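Local atomic coordinates of hypothetical protein PH0226 (PDB entry 1VE3), a protein that binds S-adenosylmethionine and probably acts as a methyltransferase, although its substrate is not known. Residues Lys41-Ala46 with Asp105-Ile110; Phe52-Glu57 with Val87-Gly92; Phe116-Leu121 with Asn192-Thr197; Asp144-Leu149 with Pro169-Arg174. One frame throughout, in Å; residues are numbered along the deposited sequence.

Contact 1. Residues Lys41-Ala46 with Asp105-Ile110. With SAM (S-adenosylmethionine), chain C.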
# COMPACT_ATOMS: atom_id res chain seq x y z
N LYS A 41 -11.76 -24.13 0.23
CA LYS A 41 -10.44 -24.34 0.81
C LYS A 41 -9.37 -23.76 -0.13
O LYS A 41 -9.25 -24.18 -1.28
CB LYS A 41 -10.21 -25.84 1.02
CG LYS A 41 -9.15 -26.19 2.02
CD LYS A 41 -9.33 -27.62 2.49
CE LYS A 41 -8.38 -27.97 3.62
NZ LYS A 41 -8.74 -29.28 4.24
N VAL A 42 -8.61 -22.79 0.37
CA VAL A 42 -7.58 -22.14 -0.44
C VAL A 42 -6.15 -22.42 0.00
O VAL A 42 -5.85 -22.49 1.20
CB VAL A 42 -7.78 -20.61 -0.45
CG1 VAL A 42 -6.81 -19.96 -1.42
CG2 VAL A 42 -9.22 -20.27 -0.81
N LEU A 43 -5.26 -22.58 -0.98
CA LEU A 43 -3.84 -22.81 -0.70
C LEU A 43 -3.05 -21.61 -1.22
O LEU A 43 -3.07 -21.30 -2.41
CB LEU A 43 -3.34 -24.08 -1.39
CG LEU A 43 -1.81 -24.25 -1.33
CD1 LEU A 43 -1.39 -24.46 0.11
CD2 LEU A 43 -1.37 -25.42 -2.20
N ASP A 44 -2.36 -20.92 -0.31
CA ASP A 44 -1.55 -19.76 -0.68
C ASP A 44 -0.12 -20.28 -0.88
O ASP A 44 0.67 -20.33 0.06
CB ASP A 44 -1.58 -18.71 0.45
CG ASP A 44 -1.00 -17.37 0.01
OD1 ASP A 44 -0.40 -17.31 -1.08
OD2 ASP A 44 -1.14 -16.38 0.76
N LEU A 45 0.19 -20.68 -2.10
CA LEU A 45 1.50 -21.23 -2.42
C LEU A 45 2.55 -20.12 -2.51
O LEU A 45 2.40 -19.16 -3.29
CB LEU A 45 1.42 -22.02 -3.73
CG LEU A 45 2.54 -23.03 -4.00
CD1 LEU A 45 2.74 -23.92 -2.79
CD2 LEU A 45 2.17 -23.86 -5.22
N ALA A 46 3.62 -20.26 -1.72
CA ALA A 46 4.67 -19.25 -1.65
C ALA A 46 3.98 -18.00 -1.09
O ALA A 46 3.97 -16.94 -1.73
CB ALA A 46 5.26 -18.98 -3.05
N ASP A 105 -9.84 -26.15 -3.30
CA ASP A 105 -10.83 -25.58 -4.21
C ASP A 105 -10.14 -24.45 -4.97
O ASP A 105 -10.52 -24.10 -6.08
CB ASP A 105 -12.02 -25.00 -3.44
CG ASP A 105 -12.85 -26.07 -2.76
OD1 ASP A 105 -13.45 -26.91 -3.48
OD2 ASP A 105 -12.89 -26.06 -1.51
N TYR A 106 -9.12 -23.87 -4.32
CA TYR A 106 -8.34 -22.78 -4.89
C TYR A 106 -6.89 -22.86 -4.46
O TYR A 106 -6.57 -23.35 -3.38
CB TYR A 106 -8.85 -21.40 -4.43
CG TYR A 106 -10.26 -21.04 -4.81
CD1 TYR A 106 -11.32 -21.29 -3.94
CD2 TYR A 106 -10.54 -20.41 -6.02
CE1 TYR A 106 -12.61 -20.92 -4.26
CE2 TYR A 106 -11.83 -20.04 -6.36
CZ TYR A 106 -12.87 -20.30 -5.47
OH TYR A 106 -14.16 -19.93 -5.78
N VAL A 107 -6.02 -22.36 -5.32
CA VAL A 107 -4.60 -22.30 -5.07
C VAL A 107 -4.18 -20.98 -5.70
O VAL A 107 -4.32 -20.80 -6.90
CB VAL A 107 -3.85 -23.45 -5.78
CG1 VAL A 107 -2.35 -23.21 -5.71
CG2 VAL A 107 -4.20 -24.77 -5.12
N ILE A 108 -3.70 -20.05 -4.88
CA ILE A 108 -3.25 -18.77 -5.39
C ILE A 108 -1.73 -18.75 -5.37
O ILE A 108 -1.11 -19.29 -4.45
CB ILE A 108 -3.83 -17.58 -4.58
CG1 ILE A 108 -3.30 -17.62 -3.14
CG2 ILE A 108 -5.34 -17.66 -4.59
CD1 ILE A 108 -3.78 -16.45 -2.28
N PHE A 109 -1.16 -18.12 -6.39
CA PHE A 109 0.29 -18.06 -6.58
C PHE A 109 0.58 -16.65 -7.08
O PHE A 109 0.39 -16.33 -8.27
CB PHE A 109 0.65 -19.14 -7.61
CG PHE A 109 2.12 -19.36 -7.81
CD1 PHE A 109 2.97 -19.56 -6.73
CD2 PHE A 109 2.65 -19.44 -9.09
CE1 PHE A 109 4.32 -19.83 -6.92
CE2 PHE A 109 4.00 -19.72 -9.30
CZ PHE A 109 4.83 -19.92 -8.21
N ILE A 110 1.05 -15.80 -6.17
CA ILE A 110 1.29 -14.40 -6.49
C ILE A 110 2.74 -13.90 -6.44
O ILE A 110 3.47 -14.19 -5.50
CB ILE A 110 0.43 -13.50 -5.56
CG1 ILE A 110 -1.06 -13.84 -5.78
CG2 ILE A 110 0.71 -12.03 -5.81
CD1 ILE A 110 -2.02 -13.08 -4.87
N SAM C . 2.80 -14.64 -2.48
CA SAM C . 3.69 -13.68 -1.76
C SAM C . 3.06 -12.29 -1.76
O SAM C . 3.16 -11.60 -0.74
OXT SAM C . 2.48 -11.96 -2.84
CB SAM C . 5.00 -13.63 -2.48
CG SAM C . 6.12 -13.23 -1.65
SD SAM C . 7.73 -13.16 -2.52
CE SAM C . 7.56 -12.00 -3.72
C5' SAM C . 8.00 -14.82 -3.15
C4' SAM C . 8.05 -16.02 -2.07
O4' SAM C . 8.26 -17.30 -2.78
C3' SAM C . 9.25 -15.96 -1.14
O3' SAM C . 8.50 -15.67 0.14
C2' SAM C . 9.85 -17.31 -0.97
O2' SAM C . 10.27 -17.83 0.25
C1' SAM C . 8.82 -18.15 -1.81
N9 SAM C . 9.43 -19.33 -2.44
C8 SAM C . 10.55 -19.48 -3.26
N7 SAM C . 10.77 -20.72 -3.63
C5 SAM C . 9.77 -21.43 -3.04
C6 SAM C . 9.40 -22.85 -3.02
N6 SAM C . 10.10 -23.78 -3.68
N1 SAM C . 8.27 -23.26 -2.28
C2 SAM C . 7.52 -22.33 -1.60
N3 SAM C . 7.78 -20.99 -1.55
C4 SAM C . 8.92 -20.59 -2.29
O HOH W 1 1.03 -16.95 -3.42
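With CG of Asp105 anti to its own carbonyl carbon (chi1 -68°), OD2 takes the N-H of Lys41 on its anti lone pair, at 2.8 Å from Lys41 N and almost straight. Further along, CG1 of Ile108 stands between backbone N and carbonyl carbon (chi1 64°) and comes to 3.6 Å from Asp44 OD1, while Asp44 OD2 is hydrogen-bonded to Ser53 OG. The strands run parallel: Lys41 O accepts from Asp105 N and Tyr106 N, Tyr106 O from Leu43 N, Leu43 O from Ile108 N, and Ile108 O from Leu45 N. An alanine at Asp105 would probably leave Lys41 N without its mate and the first residues of the pairing less firmly fixed. Where the strands part, a water accepts from Ile110 N (3.0 Å) and lies against Leu45 O (2.6 Å) and Asp44 OD1 (2.8 Å). There the amino N of S-adenosylmethionine bonds to Ala46 O (2.7 Å) and to Ile110 O (3.1 Å), at the C-terminal strand ends, as in Rossmann-like methyltransferases. Helix 51-58 packs on the face of Val42, Asp44 and Ile108, helix 118-131 on that of Leu45 and Val107; strands 62-67 and 136-143 flank the pair.

Contact 2. Residues Phe52-Glu57 with Val87-Gly92. With SAM (S-adenosylmethionine), chain C.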
# COMPACT_ATOMS: atom_id res chain seq x y z
N PHE A 52 -1.97 -12.05 1.64
CA PHE A 52 -3.15 -12.44 0.86
C PHE A 52 -3.96 -13.53 1.55
O PHE A 52 -5.12 -13.74 1.22
CB PHE A 52 -2.73 -12.86 -0.55
CG PHE A 52 -2.37 -11.69 -1.43
CD1 PHE A 52 -3.36 -10.97 -2.08
CD2 PHE A 52 -1.05 -11.27 -1.54
CE1 PHE A 52 -3.04 -9.84 -2.83
CE2 PHE A 52 -0.72 -10.14 -2.29
CZ PHE A 52 -1.72 -9.43 -2.93
N SER A 53 -3.35 -14.21 2.51
CA SER A 53 -4.06 -15.24 3.24
C SER A 53 -5.09 -14.56 4.14
O SER A 53 -6.28 -14.85 4.07
CB SER A 53 -3.08 -16.06 4.08
OG SER A 53 -2.22 -16.83 3.26
N PHE A 54 -4.63 -13.62 4.97
CA PHE A 54 -5.51 -12.89 5.86
C PHE A 54 -6.64 -12.25 5.07
O PHE A 54 -7.79 -12.23 5.51
CB PHE A 54 -4.72 -11.83 6.63
CG PHE A 54 -3.56 -12.38 7.40
CD1 PHE A 54 -3.73 -13.49 8.22
CD2 PHE A 54 -2.29 -11.83 7.26
CE1 PHE A 54 -2.65 -14.05 8.89
CE2 PHE A 54 -1.20 -12.39 7.93
CZ PHE A 54 -1.38 -13.50 8.75
N LEU A 55 -6.32 -11.72 3.90
CA LEU A 55 -7.35 -11.09 3.07
C LEU A 55 -8.45 -12.09 2.72
O LEU A 55 -9.64 -11.79 2.86
CB LEU A 55 -6.74 -10.55 1.78
CG LEU A 55 -7.76 -10.00 0.79
CD1 LEU A 55 -8.43 -8.78 1.39
CD2 LEU A 55 -7.07 -9.64 -0.52
N LEU A 56 -8.07 -13.28 2.26
CA LEU A 56 -9.04 -14.30 1.89
C LEU A 56 -9.79 -14.82 3.12
O LEU A 56 -11.00 -15.06 3.06
CB LEU A 56 -8.37 -15.48 1.17
CG LEU A 56 -7.86 -15.25 -0.26
CD1 LEU A 56 -7.44 -16.59 -0.86
CD2 LEU A 56 -8.96 -14.62 -1.10
N GLU A 57 -9.07 -14.99 4.22
CA GLU A 57 -9.67 -15.46 5.45
C GLU A 57 -10.80 -14.54 5.91
O GLU A 57 -11.80 -15.00 6.45
CB GLU A 57 -8.63 -15.55 6.56
CG GLU A 57 -9.21 -15.93 7.91
CD GLU A 57 -8.26 -15.66 9.06
OE1 GLU A 57 -7.83 -14.50 9.21
OE2 GLU A 57 -7.95 -16.61 9.81
N VAL A 87 -5.55 -18.82 10.08
CA VAL A 87 -4.84 -19.32 8.91
C VAL A 87 -3.62 -20.12 9.37
O VAL A 87 -2.83 -19.64 10.19
CB VAL A 87 -4.34 -18.16 8.01
CG1 VAL A 87 -3.55 -18.72 6.84
CG2 VAL A 87 -5.52 -17.35 7.51
N GLU A 88 -3.49 -21.34 8.86
CA GLU A 88 -2.37 -22.19 9.22
C GLU A 88 -1.22 -22.05 8.24
O GLU A 88 -1.38 -22.29 7.04
CB GLU A 88 -2.78 -23.66 9.28
CG GLU A 88 -1.58 -24.59 9.41
CD GLU A 88 -1.96 -26.04 9.61
OE1 GLU A 88 -2.71 -26.59 8.77
OE2 GLU A 88 -1.49 -26.64 10.60
N PHE A 89 -0.06 -21.67 8.75
CA PHE A 89 1.13 -21.51 7.93
C PHE A 89 2.05 -22.70 8.10
O PHE A 89 2.32 -23.14 9.22
CB PHE A 89 1.85 -20.22 8.30
CG PHE A 89 1.07 -18.99 7.97
CD1 PHE A 89 0.86 -18.62 6.65
CD2 PHE A 89 0.52 -18.21 8.98
CE1 PHE A 89 0.10 -17.50 6.33
CE2 PHE A 89 -0.24 -17.08 8.68
CZ PHE A 89 -0.45 -16.72 7.36
N ILE A 90 2.52 -23.22 6.97
CA ILE A 90 3.40 -24.38 6.98
C ILE A 90 4.62 -24.11 6.12
O ILE A 90 4.51 -23.53 5.04
CB ILE A 90 2.69 -25.63 6.44
CG1 ILE A 90 1.40 -25.89 7.21
CG2 ILE A 90 3.61 -26.84 6.55
CD1 ILE A 90 0.59 -27.05 6.67
N VAL A 91 5.78 -24.54 6.60
CA VAL A 91 7.02 -24.38 5.85
C VAL A 91 7.12 -25.55 4.88
O VAL A 91 7.39 -26.68 5.29
CB VAL A 91 8.24 -24.39 6.79
CG1 VAL A 91 9.52 -24.29 5.99
CG2 VAL A 91 8.15 -23.23 7.78
N GLY A 92 6.89 -25.27 3.60
CA GLY A 92 6.95 -26.32 2.60
C GLY A 92 7.50 -25.89 1.25
O GLY A 92 7.73 -24.70 1.01
N SAM C . 2.80 -14.64 -2.48
CA SAM C . 3.69 -13.68 -1.76
C SAM C . 3.06 -12.29 -1.76
O SAM C . 3.16 -11.60 -0.74
OXT SAM C . 2.48 -11.96 -2.84
CB SAM C . 5.00 -13.63 -2.48
CG SAM C . 6.12 -13.23 -1.65
SD SAM C . 7.73 -13.16 -2.52
CE SAM C . 7.56 -12.00 -3.72
C5' SAM C . 8.00 -14.82 -3.15
C4' SAM C . 8.05 -16.02 -2.07
O4' SAM C . 8.26 -17.30 -2.78
C3' SAM C . 9.25 -15.96 -1.14
O3' SAM C . 8.50 -15.67 0.14
C2' SAM C . 9.85 -17.31 -0.97
O2' SAM C . 10.27 -17.83 0.25
C1' SAM C . 8.82 -18.15 -1.81
N9 SAM C . 9.43 -19.33 -2.44
C8 SAM C . 10.55 -19.48 -3.26
N7 SAM C . 10.77 -20.72 -3.63
C5 SAM C . 9.77 -21.43 -3.04
C6 SAM C . 9.40 -22.85 -3.02
N6 SAM C . 10.10 -23.78 -3.68
N1 SAM C . 8.27 -23.26 -2.28
C2 SAM C . 7.52 -22.33 -1.60
N3 SAM C . 7.78 -20.99 -1.55
C4 SAM C . 8.92 -20.59 -2.29
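Phe54 and Phe89 meet through their outer atoms, CZ of Phe54 lying 3.6 Å from CZ of Phe89. The two side chains cross at about a right angle, and the ring planes are turned 78° against each other with centroids 5.7 Å apart. CE1 of Phe54 lies in the plane of the Phe89 ring, at its edge, while CG1 of Val87 rests over one face of that ring, toward its rim. Ser53 completes this buried part: its CB touches CG1 of Val87 at 3.9 Å, and its OG, near Phe89 CE1, is hydrogen-bonded to Asp44. The whole patch is closely packed, and Tyr79 and Ala80 of helix 70-82 pack on Phe54 as Ala76 does on Phe89.

The Glu57 side is the more exposed one, though close. CG of this residue is anti to the backbone N (chi1 175°), and the extended chain passes across Val87, whose CG2 lies 3.4 Å from OE2 of Glu57. The carboxylate is held by neighbours of the strand, since OE2 accepts from Ser85 OG and Asn86 N. Beyond Phe89 the strand leaves the helix, and its end reaches the cofactor, Gly92 O lying 3.5 Å from SAM C2.

Helix 51-58 and strand 88-91 are thus joined mainly by apolar surfaces. The chemistry is that of a hydrophobic patch with polar groups at its margin, where Ser53 OG is bonded to Asp44 and Glu57 OE2 to Ser85 and Asn86, residues that lie beside the patch.

Contact 3. Residues Phe116-Leu121 with Asn192-Thr197. With SAM (S-adenosylmethionine), chain C.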
# COMPACT_ATOMS: atom_id res chain seq x y z
N PHE A 116 11.63 -19.46 -9.71
CA PHE A 116 11.67 -20.76 -10.35
C PHE A 116 12.21 -20.79 -11.78
O PHE A 116 11.80 -20.01 -12.64
CB PHE A 116 10.25 -21.35 -10.35
CG PHE A 116 9.62 -21.44 -8.98
CD1 PHE A 116 9.65 -22.64 -8.26
CD2 PHE A 116 9.01 -20.33 -8.41
CE1 PHE A 116 9.07 -22.71 -6.98
CE2 PHE A 116 8.44 -20.40 -7.14
CZ PHE A 116 8.46 -21.59 -6.42
N GLU A 117 13.15 -21.70 -12.03
CA GLU A 117 13.66 -21.86 -13.38
C GLU A 117 12.61 -22.77 -14.06
O GLU A 117 11.74 -23.32 -13.38
CB GLU A 117 15.05 -22.50 -13.37
CG GLU A 117 15.11 -23.94 -12.93
CD GLU A 117 16.53 -24.49 -12.99
OE1 GLU A 117 17.26 -24.16 -13.94
OE2 GLU A 117 16.92 -25.26 -12.09
N PRO A 118 12.68 -22.92 -15.39
CA PRO A 118 11.70 -23.76 -16.10
C PRO A 118 11.35 -25.13 -15.51
O PRO A 118 10.17 -25.43 -15.30
CB PRO A 118 12.30 -23.86 -17.51
CG PRO A 118 12.90 -22.48 -17.68
CD PRO A 118 13.61 -22.28 -16.34
N LEU A 119 12.34 -25.96 -15.23
CA LEU A 119 12.02 -27.28 -14.70
C LEU A 119 11.40 -27.24 -13.30
O LEU A 119 10.70 -28.16 -12.91
CB LEU A 119 13.26 -28.19 -14.70
CG LEU A 119 14.48 -27.83 -13.86
CD1 LEU A 119 14.16 -27.96 -12.37
CD2 LEU A 119 15.61 -28.78 -14.23
N GLU A 120 11.65 -26.16 -12.56
CA GLU A 120 11.09 -26.04 -11.21
C GLU A 120 9.65 -25.56 -11.30
O GLU A 120 8.77 -26.04 -10.57
CB GLU A 120 11.91 -25.05 -10.37
CG GLU A 120 13.40 -25.39 -10.28
CD GLU A 120 14.19 -24.38 -9.46
OE1 GLU A 120 13.92 -23.17 -9.59
OE2 GLU A 120 15.10 -24.81 -8.69
N LEU A 121 9.39 -24.60 -12.19
CA LEU A 121 8.04 -24.10 -12.34
C LEU A 121 7.18 -25.23 -12.91
O LEU A 121 5.99 -25.30 -12.63
CB LEU A 121 7.99 -22.88 -13.26
CG LEU A 121 6.62 -22.20 -13.32
CD1 LEU A 121 6.18 -21.81 -11.91
CD2 LEU A 121 6.68 -20.98 -14.21
N ASN A 192 14.85 -15.22 -12.18
CA ASN A 192 14.56 -16.07 -13.33
C ASN A 192 13.65 -15.17 -14.15
O ASN A 192 12.71 -14.58 -13.61
CB ASN A 192 13.80 -17.33 -12.92
CG ASN A 192 14.71 -18.41 -12.38
OD1 ASN A 192 15.51 -18.98 -13.12
ND2 ASN A 192 14.58 -18.71 -11.10
N VAL A 193 13.92 -15.03 -15.45
CA VAL A 193 13.10 -14.17 -16.29
C VAL A 193 12.03 -14.94 -17.05
O VAL A 193 12.32 -15.88 -17.78
CB VAL A 193 13.97 -13.41 -17.32
CG1 VAL A 193 13.13 -12.34 -18.01
CG2 VAL A 193 15.19 -12.80 -16.64
N TRP A 194 10.77 -14.53 -16.87
CA TRP A 194 9.65 -15.18 -17.55
C TRP A 194 8.86 -14.22 -18.43
O TRP A 194 8.70 -13.04 -18.11
CB TRP A 194 8.69 -15.80 -16.54
CG TRP A 194 9.22 -17.02 -15.86
CD1 TRP A 194 9.86 -17.08 -14.66
CD2 TRP A 194 9.17 -18.36 -16.37
NE1 TRP A 194 10.20 -18.38 -14.37
CE2 TRP A 194 9.79 -19.19 -15.41
CE3 TRP A 194 8.66 -18.93 -17.54
CZ2 TRP A 194 9.91 -20.57 -15.58
CZ3 TRP A 194 8.78 -20.31 -17.71
CH2 TRP A 194 9.40 -21.12 -16.73
N GLY A 195 8.37 -14.75 -19.55
CA GLY A 195 7.55 -13.96 -20.45
C GLY A 195 6.19 -14.64 -20.44
O GLY A 195 6.11 -15.85 -20.18
N LYS A 196 5.12 -13.89 -20.69
CA LYS A 196 3.78 -14.46 -20.70
C LYS A 196 3.70 -15.73 -21.56
O LYS A 196 3.01 -16.68 -21.21
CB LYS A 196 2.78 -13.42 -21.20
CG LYS A 196 1.33 -13.84 -21.07
CD LYS A 196 0.39 -12.74 -21.57
CE LYS A 196 -1.08 -13.11 -21.39
NZ LYS A 196 -1.48 -14.31 -22.20
N THR A 197 4.41 -15.75 -22.69
CA THR A 197 4.39 -16.91 -23.58
C THR A 197 5.04 -18.16 -22.97
O THR A 197 4.61 -19.28 -23.24
CB THR A 197 5.10 -16.62 -24.93
OG1 THR A 197 4.39 -15.60 -25.64
CG2 THR A 197 5.13 -17.88 -25.80
N SAM C . 2.80 -14.64 -2.48
CA SAM C . 3.69 -13.68 -1.76
C SAM C . 3.06 -12.29 -1.76
O SAM C . 3.16 -11.60 -0.74
OXT SAM C . 2.48 -11.96 -2.84
CB SAM C . 5.00 -13.63 -2.48
CG SAM C . 6.12 -13.23 -1.65
SD SAM C . 7.73 -13.16 -2.52
CE SAM C . 7.56 -12.00 -3.72
C5' SAM C . 8.00 -14.82 -3.15
C4' SAM C . 8.05 -16.02 -2.07
O4' SAM C . 8.26 -17.30 -2.78
C3' SAM C . 9.25 -15.96 -1.14
O3' SAM C . 8.50 -15.67 0.14
C2' SAM C . 9.85 -17.31 -0.97
O2' SAM C . 10.27 -17.83 0.25
C1' SAM C . 8.82 -18.15 -1.81
N9 SAM C . 9.43 -19.33 -2.44
C8 SAM C . 10.55 -19.48 -3.26
N7 SAM C . 10.77 -20.72 -3.63
C5 SAM C . 9.77 -21.43 -3.04
C6 SAM C . 9.40 -22.85 -3.02
N6 SAM C . 10.10 -23.78 -3.68
N1 SAM C . 8.27 -23.26 -2.28
C2 SAM C . 7.52 -22.33 -1.60
N3 SAM C . 7.78 -20.99 -1.55
C4 SAM C . 8.92 -20.59 -2.29
O HOH W 2 15.74 -20.92 -9.54
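The indole of Trp194 is gripped by Phe116 at its edge and by Leu121 over a face. NE1 donates to Phe116 O at 2.9 Å, the carbonyl oxygen lying in the ring plane and the donor nearly in line with the C=O bond. CD2 of Leu121 sits over the six-membered ring, 3.7 Å from its centroid and 19° off the normal, a CH-pi contact. Pro118 CA meets the rim at CH2, 3.6 Å away. The first torsion of Trp194 sets CG anti to the carbonyl carbon (chi1 -72°), and the contacts with Phe116, Pro118 and Leu121 place the ring at the start of helix 118-131. An alanine at Trp194 would probably leave Phe116 O without its N-H donor and open a gap against Leu121.

Asn192 lies alongside: its ND2 bonds to Val114 O and, through a water 2.9 Å away, to Glu120 OE1. That same OE1 accepts from Glu117 N at 3.0 Å, so the third residue of the helix caps the N-cap amide. Further out, Arg174 makes a cation-pi contact with Trp194, and Val199 and Leu202 of helix 196-203 pack on the indole.

On the other side of its backbone, Phe116 reaches the adenine, CZ lying 3.6 Å from SAM C5. A helix start held by half of a capping box and a buried tryptophan thus borders the adenine pocket of a Rossmann-like S-adenosylmethionine site.

Contact 4. Residues Asp144-Leu149 with Pro169-Arg174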
# COMPACT_ATOMS: atom_id res chain seq x y z
N ASP A 144 5.49 -10.12 -16.67
CA ASP A 144 6.26 -10.54 -17.83
C ASP A 144 7.58 -9.77 -17.71
O ASP A 144 7.73 -8.68 -18.27
CB ASP A 144 5.53 -10.17 -19.12
CG ASP A 144 6.23 -10.70 -20.36
OD1 ASP A 144 7.48 -10.61 -20.43
OD2 ASP A 144 5.54 -11.21 -21.27
N LEU A 145 8.51 -10.34 -16.96
CA LEU A 145 9.69 -9.51 -16.82
C LEU A 145 10.54 -9.55 -18.08
O LEU A 145 11.35 -8.67 -18.35
CB LEU A 145 10.50 -10.03 -15.63
CG LEU A 145 11.62 -9.07 -15.21
CD1 LEU A 145 11.62 -7.78 -16.05
CD2 LEU A 145 11.51 -8.62 -13.75
N ARG A 146 10.30 -10.46 -19.02
CA ARG A 146 10.97 -10.39 -20.31
C ARG A 146 10.60 -9.14 -21.10
O ARG A 146 11.46 -8.53 -21.73
CB ARG A 146 10.66 -11.65 -21.13
CG ARG A 146 11.44 -11.75 -22.43
CD ARG A 146 11.55 -13.20 -22.85
NE ARG A 146 12.20 -14.00 -21.81
CZ ARG A 146 12.29 -15.32 -21.83
NH1 ARG A 146 11.76 -16.01 -22.84
NH2 ARG A 146 12.89 -15.96 -20.84
N GLU A 147 9.33 -8.76 -21.05
CA GLU A 147 8.87 -7.57 -21.77
C GLU A 147 9.27 -6.30 -21.02
O GLU A 147 9.54 -5.27 -21.63
CB GLU A 147 7.35 -7.61 -21.93
CG GLU A 147 6.84 -8.69 -22.87
CD GLU A 147 7.41 -8.56 -24.27
OE1 GLU A 147 8.54 -9.06 -24.50
OE2 GLU A 147 6.74 -7.97 -25.15
N LEU A 148 9.31 -6.39 -19.69
CA LEU A 148 9.68 -5.26 -18.85
C LEU A 148 11.18 -4.98 -18.85
O LEU A 148 11.61 -3.85 -18.64
CB LEU A 148 9.21 -5.53 -17.41
CG LEU A 148 9.58 -4.53 -16.32
CD1 LEU A 148 8.91 -3.20 -16.60
CD2 LEU A 148 9.16 -5.08 -14.97
N LEU A 149 11.97 -6.03 -19.09
CA LEU A 149 13.43 -5.93 -19.10
C LEU A 149 13.94 -4.65 -19.80
O LEU A 149 14.67 -3.85 -19.23
CB LEU A 149 13.99 -7.16 -19.81
CG LEU A 149 14.63 -8.16 -18.84
CD1 LEU A 149 15.86 -8.84 -19.44
CD2 LEU A 149 15.09 -7.51 -17.54
N PRO A 169 21.32 -8.79 -18.10
CA PRO A 169 20.53 -9.93 -18.51
C PRO A 169 21.37 -11.11 -19.00
O PRO A 169 22.60 -11.09 -18.95
CB PRO A 169 19.71 -9.38 -19.66
CG PRO A 169 20.69 -8.48 -20.33
CD PRO A 169 21.34 -7.76 -19.16
N ASP A 170 20.63 -12.13 -19.46
CA ASP A 170 21.34 -13.29 -19.98
C ASP A 170 20.25 -14.25 -20.43
O ASP A 170 19.95 -15.24 -19.77
CB ASP A 170 22.16 -13.93 -18.86
CG ASP A 170 22.53 -15.35 -19.25
OD1 ASP A 170 22.20 -15.74 -20.37
OD2 ASP A 170 23.14 -16.05 -18.44
N GLN A 171 19.64 -13.99 -21.58
CA GLN A 171 18.58 -14.81 -22.09
C GLN A 171 19.04 -16.16 -22.55
O GLN A 171 18.23 -17.01 -22.86
CB GLN A 171 17.87 -14.08 -23.22
CG GLN A 171 16.44 -13.75 -22.91
CD GLN A 171 16.23 -13.37 -21.45
OE1 GLN A 171 16.16 -14.24 -20.58
NE2 GLN A 171 16.11 -12.08 -21.18
N GLU A 172 20.35 -16.37 -22.61
CA GLU A 172 20.94 -17.62 -23.02
C GLU A 172 20.84 -18.51 -21.78
O GLU A 172 21.38 -19.61 -21.73
CB GLU A 172 22.42 -17.42 -23.38
CG GLU A 172 22.67 -16.24 -24.33
CD GLU A 172 22.39 -14.87 -23.70
OE1 GLU A 172 23.11 -14.49 -22.75
OE2 GLU A 172 21.46 -14.18 -24.16
N GLU A 173 20.11 -18.00 -20.78
CA GLU A 173 19.92 -18.68 -19.51
C GLU A 173 18.55 -18.32 -18.92
O GLU A 173 18.06 -18.98 -18.00
CB GLU A 173 21.02 -18.24 -18.54
CG GLU A 173 21.19 -19.12 -17.31
CD GLU A 173 22.42 -18.74 -16.50
OE1 GLU A 173 22.42 -17.67 -15.86
OE2 GLU A 173 23.39 -19.53 -16.51
N ARG A 174 17.94 -17.26 -19.46
CA ARG A 174 16.64 -16.81 -18.99
C ARG A 174 16.72 -16.26 -17.57
O ARG A 174 15.85 -16.52 -16.74
CB ARG A 174 15.64 -17.97 -19.04
CG ARG A 174 15.53 -18.67 -20.38
CD ARG A 174 14.61 -19.87 -20.28
NE ARG A 174 13.26 -19.48 -19.88
CZ ARG A 174 12.30 -19.12 -20.72
NH1 ARG A 174 12.52 -19.11 -22.03
NH2 ARG A 174 11.11 -18.77 -20.25
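Arg146 and Arg174 meet guanidinium to guanidinium, NH2 of Arg146 standing over the centre of the Arg174 group, 3.2 Å from its CZ. The two planes are 73° apart, so Arg146 presents an edge to a face. Each chain reaches this place by a bend at its third torsion: Arg146 runs out from a CG anti to the backbone N and then folds at chi3 (-58°), while Arg174 bends at chi3 with the opposite sign (61°). Two like charges are thereby brought close, NH1 of Arg146 lying 3.3 Å from NH1 of Arg174. The cation-pi contact of Arg174 with Trp194 may offset part of the repulsion.

Gln171 is bent at its second torsion, and its CG lies over one face of the Arg146 guanidinium, toward the rim. Its OE1 is 3.7 Å from Arg146 NH2 and is buried without a partner, as is Arg146 NE. The amide end meets Leu149 tip to tip, NE2 being 3.7 Å from CD1, and the same CD1 touches Pro169 CB at 3.9 Å. Both side-chain torsions of Leu149 lie away from staggered values, as does the first torsion of Gln171, so these two conformations are either strained or less surely placed.

The helix that carries Arg146 and Leu149 is fixed at its start by Asp144, whose OD1 accepts from Glu147 N at 2.7 Å, met from above the carboxylate plane; OD2 accepts from Lys196 N.

A short N-capped helix here lies against the hairpin turn that links strands 166-170 and 175-179, partly exposed packing between the end of the main sheet's strand 136-143 and the small antiparallel sheet, away from the cofactor site.

Overall arrangement
The four contacts fall into two neighbouring pairs. Contacts 1 and 2, centres about 9 Å apart, reach the same seven-stranded mixed sheet; contact 2 is nested in the chain loop that contact 1 closes, and Ser53 bonded to Asp44 ties them. Contacts 3 and 4, with centres about 10 Å apart, lie later in the chain, contact 4 inside the loop of contact 3, and are joined by Val193 to Arg174 and Lys196 to Asp144. Phe109 packing on Phe116 and Leu121 bridges contacts 1 and 3. Contacts 1, 2 and 3 all touch S-adenosylmethionine, whereas contact 4 lies apart and joins the small antiparallel sheet to the Rossmann-like core.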